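Local coordinates for hexapeptide transferase family protein (Anaplasma phagocytophilum, PDB 3IXC) that probably acts as a transferase and binds magnesium between subunits of a trimer built on a left-handed parallel beta-helix, at residues C108-A112 with C113-N117; I73-G76 with E77-I81; A58-W61 with Y62-L66. All blocks are in the same frame, centred on the assembly; numbering follows the deposited sequence.

Contact 1: residues C108-A112 with C113-N117; sequences CILHA and CTLGN. With MG (magnesium ion), chain B.
Leu110 and Leu115 both turn CG anti to the carbonyl carbon (chi1 -52° and -48°), and this swing beside the backbone N brings their branched ends together inside a corner of the left-handed beta-helix. One methyl of each does the touching: CD1 of Leu110 lies 4.1 Å from CD1 of Leu115, the two side chains meeting at a slant. The corner between strands 109-110 and 114-115 is short, with only five positions from one leucine to the next. Cys113 fills the angle between them. Its SG stands between the backbone N and the carbonyl carbon (chi1 58°), 4.0 Å from CB of Leu110. A thiol suits this place, being slim and largely apolar where Val127 and Ile104 close the interior. His111 points its CB away from 113-117. Its imidazole meets His106 of the second subunit, and histidine suits the place because its ring nitrogen NE2 can bind a metal ion directly. The magnesium site also takes in His88 of the same chain and His106 of the second subunit, so one ion bridges two chains. Ala112 rounds the corner with little bulk beside Thr89 and Asp129. His111 NE2 stands 2.4 Å from magnesium, and water 1 coordinates the same ion through its oxygen at 2.0 Å.

Contact 2: residues I73-G76 with E77-I81; sequences IEVG and EGTNI
Thr79 OG1, which lies close to Gly76 across the turn, is gripped twice by the next coil: it hydrogen-bonds the backbone O of Gly99 and the backbone N of Val102. As a hydroxyl can both give and accept, a buried threonine can serve a carbonyl and an amide at once, and the pair of bonds fixes its rotation. Gly76 O is merely a neighbour, 3.5 Å from Thr79 OG1. That carbonyl instead takes a weak bond from the backbone, Thr79 N to Gly76 O at 3.4 Å with an N-H...O angle of 139°, which closes a type II turn from Gly76 to Thr79. Gly78 fits the third position of the turn because its positive phi (73°) comes easily to a residue without a side chain. Glu77, at the second position, points its CB away and carries an extended chain outward past Lys56 and Phe101, as befits a charged residue on the outside of a corner.

The inner side is apolar. Val75 places CG1 opposite its backbone N (chi1 180°), and its two methyls divide the work. CG1 packs at a slant on Thr79 CG2, 3.8 Å away, so threonine contributes a methyl here as well as its hydroxyl. CG2 meets Ile81 tip to tip, 3.8 Å from Ile81 CD1. Beta-branched Val75 thus fills the corner with a short, stiff side chain, while the longer Ile81 reaches inward to it. Ile98 and Ile54 line the same interior. Val75-Gly76-X-X-Thr79 fits the hexapeptide repeat, an aliphatic residue, then a small or acidic one, and a small residue four places after the aliphatic one; this turn is one corner of its left-handed beta-helix.

Contact 3: residues A58-W61 with Y62-L66; sequences ASIW and YGTVL
Among the polar links, Thr64 N donates to Trp61 O over 3.2 Å, with a fairly straight N-H...O angle of 158°. The donor sits above the carbonyl plane, 37° out of it. This bond closes a type II turn from Trp61 to Thr64, where Gly63 takes the positive phi at little cost and gives its N-H to Asn45 OD1. On the outer side Trp61 NE1 makes a weak bond to Ser59 OG at 2.9 Å, a link from the indole back to the strand that precedes it.

Apolar contacts fill the inside of the corner. Ile60 holds CG2 anti to its backbone N and CG1 beside that N (chi1 -51°), which sends its two branches to different partners. CG2 meets Thr64 CG2 at 3.8 Å, the two side chains crossing at about a right angle. The other branch runs on to CD1, which meets Leu66 CD1 tip to tip at 4.1 Å. Branched aliphatics suit both places: Ile54 touches both, and Val52 touches Leu66.

Aromatic contacts belong to the outside. Tyr62 brings CE2 to the edge of the Trp61 ring, near its plane and 4.2 Å from CE3. Around the same indole gather Phe41, Tyr183 and, edge-to-face, Tyr190, while Arg67 of the third subunit makes a cation-pi contact. Tryptophan fits because its broad ring can serve several partners at once. The chemistry thus divides the corner: saturated carbon seals the helix interior, while the aromatic exterior joins the C-terminal region to a neighbouring subunit.

Followed from the N terminus, the three contacts come in series, none nested in or crossing another, and each rounds a different corner of the triangular prism. Contact 3 leads from strand 59-60 into strand 65-68, on the next face. The following strand, 72-75, opens contact 2, which turns onto strand 80-81 and so returns to the face of 59-60. There the two contacts join as parallel neighbours: Ser59 N lies 2.8 Å from Thr79 O and Ser59 O 2.9 Å from Ile81 N, both probable hydrogen bonds. Contact 1 closes the remaining kind of corner farther along, from 109-110 to 114-115. Contacts 1 and 3 also touch the second subunit.

Contact 1: residues C108-A112 with C113-N117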
loop_
_atom_site.group_PDB
_atom_site.type_symbol
_atom_site.label_atom_id
_atom_site.label_comp_id
_atom_site.label_asym_id
_atom_site.label_seq_id
_atom_site.Cartn_x
_atom_site.Cartn_y
_atom_site.Cartn_z
ATOM N N CYS A 108 5.162 -3.812 0.057
ATOM C CA CYS A 108 5.991 -3.901 1.253
ATOM C C CYS A 108 6.391 -2.507 1.729
ATOM O O CYS A 108 6.238 -1.531 1.002
ATOM C CB CYS A 108 7.239 -4.732 0.982
ATOM S SG CYS A 108 6.878 -6.504 0.854
ATOM N N ILE A 109 6.874 -2.422 2.969
ATOM C CA ILE A 109 7.500 -1.202 3.467
ATOM C C ILE A 109 8.848 -1.628 4.031
ATOM O O ILE A 109 8.906 -2.484 4.918
ATOM C CB ILE A 109 6.676 -0.486 4.573
ATOM C CG1 ILE A 109 5.200 -0.347 4.191
ATOM C CG2 ILE A 109 7.273 0.917 4.845
ATOM C CD1 ILE A 109 4.299 0.072 5.375
ATOM N N LEU A 110 9.921 -1.062 3.489
ATOM C CA LEU A 110 11.287 -1.380 3.944
ATOM C C LEU A 110 11.904 -0.120 4.512
ATOM O O LEU A 110 11.927 0.914 3.836
ATOM C CB LEU A 110 12.150 -1.900 2.790
ATOM C CG LEU A 110 11.598 -3.054 1.950
ATOM C CD1 LEU A 110 12.592 -3.423 0.839
ATOM C CD2 LEU A 110 11.289 -4.252 2.831
ATOM N N HIS A 111 12.390 -0.222 5.748
ATOM C CA HIS A 111 12.990 0.871 6.520
ATOM C C HIS A 111 14.373 0.565 7.164
ATOM O O HIS A 111 14.491 -0.324 7.952
ATOM C CB HIS A 111 12.091 1.180 7.703
ATOM C CG HIS A 111 11.467 2.515 7.655
ATOM N ND1 HIS A 111 11.450 3.363 8.730
ATOM C CD2 HIS A 111 10.841 3.160 6.659
ATOM C CE1 HIS A 111 10.813 4.465 8.397
ATOM N NE2 HIS A 111 10.434 4.362 7.145
ATOM N N ALA A 112 15.316 1.432 6.986
ATOM C CA ALA A 112 16.768 1.183 7.171
ATOM C C ALA A 112 17.205 -0.251 7.506
ATOM O O ALA A 112 17.760 -0.508 8.578
ATOM C CB ALA A 112 17.339 2.173 8.192
ATOM N N CYS A 113 16.979 -1.170 6.574
ATOM C CA CYS A 113 17.275 -2.582 6.797
ATOM C C CYS A 113 18.347 -3.102 5.844
ATOM O O CYS A 113 18.755 -2.409 4.909
ATOM C CB CYS A 113 16.001 -3.423 6.668
ATOM S SG CYS A 113 15.162 -3.286 5.059
ATOM N N THR A 114 18.796 -4.327 6.086
ATOM C CA THR A 114 19.787 -4.964 5.226
ATOM C C THR A 114 19.249 -6.318 4.783
ATOM O O THR A 114 18.909 -7.153 5.621
ATOM C CB THR A 114 21.124 -5.143 5.969
ATOM O OG1 THR A 114 21.595 -3.861 6.398
ATOM C CG2 THR A 114 22.172 -5.790 5.068
ATOM N N LEU A 115 19.168 -6.526 3.470
ATOM C CA LEU A 115 18.657 -7.784 2.914
ATOM C C LEU A 115 19.751 -8.439 2.085
ATOM O O LEU A 115 20.219 -7.867 1.092
ATOM C CB LEU A 115 17.403 -7.533 2.059
ATOM C CG LEU A 115 16.287 -6.655 2.650
ATOM C CD1 LEU A 115 15.137 -6.542 1.670
ATOM C CD2 LEU A 115 15.781 -7.176 4.014
ATOM N N GLY A 116 20.173 -9.627 2.505
ATOM C CA GLY A 116 21.262 -10.329 1.829
ATOM C C GLY A 116 20.835 -10.878 0.486
ATOM O O GLY A 116 19.642 -10.906 0.155
ATOM N N ASN A 117 21.810 -11.328 -0.303
ATOM C CA ASN A 117 21.499 -11.914 -1.606
ATOM C C ASN A 117 20.466 -13.022 -1.470
ATOM O O ASN A 117 20.508 -13.801 -0.519
ATOM C CB ASN A 117 22.745 -12.500 -2.268
ATOM C CG ASN A 117 23.858 -11.488 -2.432
ATOM O OD1 ASN A 117 23.632 -10.273 -2.455
ATOM N ND2 ASN A 117 25.086 -11.992 -2.556
HETATM MG MG MG B . 10.283 6.673 6.616
HETATM O O HOH W 1 9.770 8.377 7.463
#

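Contact 2: residues I73-G76 with E77-I81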
loop_
_atom_site.group_PDB
_atom_site.type_symbol
_atom_site.label_atom_id
_atom_site.label_comp_id
_atom_site.label_asym_id
_atom_site.label_seq_id
_atom_site.Cartn_x
_atom_site.Cartn_y
_atom_site.Cartn_z
ATOM N N ILE A 73 19.918 4.305 -0.455
ATOM C CA ILE A 73 19.308 3.017 -0.750
ATOM C C ILE A 73 20.150 2.353 -1.835
ATOM O O ILE A 73 20.444 2.965 -2.856
ATOM C CB ILE A 73 17.852 3.175 -1.232
ATOM C CG1 ILE A 73 16.987 3.838 -0.150
ATOM C CG2 ILE A 73 17.253 1.810 -1.624
ATOM C CD1 ILE A 73 15.643 4.386 -0.669
ATOM N N GLU A 74 20.537 1.103 -1.601
ATOM C CA GLU A 74 21.290 0.342 -2.595
ATOM C C GLU A 74 20.477 -0.875 -2.987
ATOM O O GLU A 74 19.970 -1.590 -2.122
ATOM C CB GLU A 74 22.645 -0.083 -2.036
ATOM C CG GLU A 74 23.552 1.101 -1.667
ATOM C CD GLU A 74 24.872 0.673 -1.057
ATOM O OE1 GLU A 74 24.992 -0.495 -0.621
ATOM O OE2 GLU A 74 25.800 1.508 -1.019
ATOM N N VAL A 75 20.326 -1.083 -4.293
ATOM C CA VAL A 75 19.588 -2.227 -4.812
ATOM C C VAL A 75 20.489 -3.019 -5.755
ATOM O O VAL A 75 20.879 -2.528 -6.821
ATOM C CB VAL A 75 18.310 -1.781 -5.557
ATOM C CG1 VAL A 75 17.546 -2.996 -6.099
ATOM C CG2 VAL A 75 17.407 -0.919 -4.639
ATOM N N GLY A 76 20.802 -4.250 -5.360
ATOM C CA GLY A 76 21.748 -5.075 -6.105
ATOM C C GLY A 76 21.220 -5.622 -7.422
ATOM O O GLY A 76 20.021 -5.566 -7.706
ATOM N N GLU A 77 22.148 -6.148 -8.220
ATOM C CA GLU A 77 21.860 -6.802 -9.493
ATOM C C GLU A 77 20.733 -7.830 -9.372
ATOM O O GLU A 77 20.708 -8.611 -8.422
ATOM C CB GLU A 77 23.131 -7.502 -10.001
ATOM C CG GLU A 77 22.904 -8.457 -11.161
ATOM C CD GLU A 77 24.149 -9.251 -11.550
ATOM O OE1 GLU A 77 25.217 -9.074 -10.917
ATOM O OE2 GLU A 77 24.057 -10.059 -12.490
ATOM N N GLY A 78 19.813 -7.825 -10.339
ATOM C CA GLY A 78 18.827 -8.898 -10.479
ATOM C C GLY A 78 17.734 -8.905 -9.426
ATOM O O GLY A 78 17.036 -9.902 -9.265
ATOM N N THR A 79 17.590 -7.791 -8.713
ATOM C CA THR A 79 16.587 -7.674 -7.657
ATOM C C THR A 79 15.298 -7.054 -8.175
ATOM O O THR A 79 15.332 -6.096 -8.957
ATOM C CB THR A 79 17.175 -6.889 -6.466
ATOM O OG1 THR A 79 18.103 -7.746 -5.783
ATOM C CG2 THR A 79 16.094 -6.412 -5.473
ATOM N N ASN A 80 14.167 -7.604 -7.735
ATOM C CA ASN A 80 12.864 -7.014 -8.048
ATOM C C ASN A 80 12.234 -6.404 -6.799
ATOM O O ASN A 80 12.275 -6.994 -5.708
ATOM C CB ASN A 80 11.928 -8.029 -8.729
ATOM C CG ASN A 80 11.601 -9.222 -7.843
ATOM O OD1 ASN A 80 10.638 -9.194 -7.080
ATOM N ND2 ASN A 80 12.401 -10.275 -7.946
ATOM N N ILE A 81 11.712 -5.191 -6.947
ATOM C CA ILE A 81 10.960 -4.545 -5.875
ATOM C C ILE A 81 9.575 -4.269 -6.436
ATOM O O ILE A 81 9.389 -3.373 -7.267
ATOM C CB ILE A 81 11.650 -3.259 -5.390
ATOM C CG1 ILE A 81 13.103 -3.562 -4.997
ATOM C CG2 ILE A 81 10.861 -2.656 -4.215
ATOM C CD1 ILE A 81 13.895 -2.360 -4.474
#

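Contact 3: residues A58-W61 with Y62-L66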
loop_
_atom_site.group_PDB
_atom_site.type_symbol
_atom_site.label_atom_id
_atom_site.label_comp_id
_atom_site.label_asym_id
_atom_site.label_seq_id
_atom_site.Cartn_x
_atom_site.Cartn_y
_atom_site.Cartn_z
ATOM N N ALA A 58 17.977 -5.213 -12.413
ATOM C CA ALA A 58 16.956 -5.000 -11.388
ATOM C C ALA A 58 15.647 -4.568 -12.037
ATOM O O ALA A 58 15.629 -4.131 -13.188
ATOM C CB ALA A 58 17.416 -3.966 -10.365
ATOM N N SER A 59 14.549 -4.699 -11.301
ATOM C CA SER A 59 13.258 -4.235 -11.795
ATOM C C SER A 59 12.484 -3.586 -10.653
ATOM O O SER A 59 12.297 -4.175 -9.579
ATOM C CB SER A 59 12.457 -5.354 -12.489
ATOM O OG SER A 59 12.295 -6.515 -11.677
ATOM N N ILE A 60 12.084 -2.348 -10.897
ATOM C CA ILE A 60 11.392 -1.519 -9.909
ATOM C C ILE A 60 10.010 -1.251 -10.492
ATOM O O ILE A 60 9.887 -0.631 -11.550
ATOM C CB ILE A 60 12.172 -0.202 -9.655
ATOM C CG1 ILE A 60 13.658 -0.493 -9.342
ATOM C CG2 ILE A 60 11.495 0.636 -8.580
ATOM C CD1 ILE A 60 13.909 -1.333 -8.065
ATOM N N TRP A 61 8.979 -1.731 -9.798
ATOM C CA TRP A 61 7.645 -1.880 -10.390
ATOM C C TRP A 61 6.703 -0.693 -10.154
ATOM O O TRP A 61 7.107 0.346 -9.617
ATOM C CB TRP A 61 7.057 -3.252 -9.987
ATOM C CG TRP A 61 7.885 -4.331 -10.641
ATOM C CD1 TRP A 61 9.050 -4.895 -10.164
ATOM C CD2 TRP A 61 7.675 -4.889 -11.941
ATOM N NE1 TRP A 61 9.556 -5.788 -11.091
ATOM C CE2 TRP A 61 8.731 -5.807 -12.184
ATOM C CE3 TRP A 61 6.689 -4.715 -12.922
ATOM C CZ2 TRP A 61 8.824 -6.551 -13.369
ATOM C CZ3 TRP A 61 6.778 -5.462 -14.101
ATOM C CH2 TRP A 61 7.845 -6.371 -14.311
ATOM N N TYR A 62 5.470 -0.825 -10.637
ATOM C CA TYR A 62 4.540 0.297 -10.682
ATOM C C TYR A 62 4.234 0.827 -9.296
ATOM O O TYR A 62 3.985 0.056 -8.377
ATOM C CB TYR A 62 3.258 -0.139 -11.376
ATOM C CG TYR A 62 3.481 -0.455 -12.833
ATOM C CD1 TYR A 62 3.490 0.569 -13.788
ATOM C CD2 TYR A 62 3.689 -1.771 -13.260
ATOM C CE1 TYR A 62 3.711 0.289 -15.138
ATOM C CE2 TYR A 62 3.909 -2.059 -14.616
ATOM C CZ TYR A 62 3.916 -1.020 -15.537
ATOM O OH TYR A 62 4.131 -1.289 -16.871
ATOM N N GLY A 63 4.285 2.150 -9.158
ATOM C CA GLY A 63 3.927 2.805 -7.905
ATOM C C GLY A 63 4.912 2.628 -6.759
ATOM O O GLY A 63 4.629 3.033 -5.630
ATOM N N THR A 64 6.066 2.028 -7.040
ATOM C CA THR A 64 7.093 1.873 -6.021
ATOM C C THR A 64 7.794 3.215 -5.772
ATOM O O THR A 64 7.992 4.014 -6.697
ATOM C CB THR A 64 8.054 0.703 -6.372
ATOM O OG1 THR A 64 7.334 -0.529 -6.219
ATOM C CG2 THR A 64 9.282 0.675 -5.464
ATOM N N VAL A 65 8.125 3.460 -4.510
ATOM C CA VAL A 65 8.778 4.700 -4.106
ATOM C C VAL A 65 10.055 4.321 -3.371
ATOM O O VAL A 65 10.001 3.685 -2.316
ATOM C CB VAL A 65 7.870 5.551 -3.178
ATOM C CG1 VAL A 65 8.601 6.835 -2.755
ATOM C CG2 VAL A 65 6.548 5.892 -3.866
ATOM N N LEU A 66 11.204 4.682 -3.944
ATOM C CA LEU A 66 12.485 4.493 -3.261
ATOM C C LEU A 66 12.989 5.875 -2.892
ATOM O O LEU A 66 13.553 6.586 -3.727
ATOM C CB LEU A 66 13.507 3.776 -4.158
ATOM C CG LEU A 66 13.095 2.463 -4.834
ATOM C CD1 LEU A 66 14.298 1.857 -5.545
ATOM C CD2 LEU A 66 12.510 1.446 -3.895
#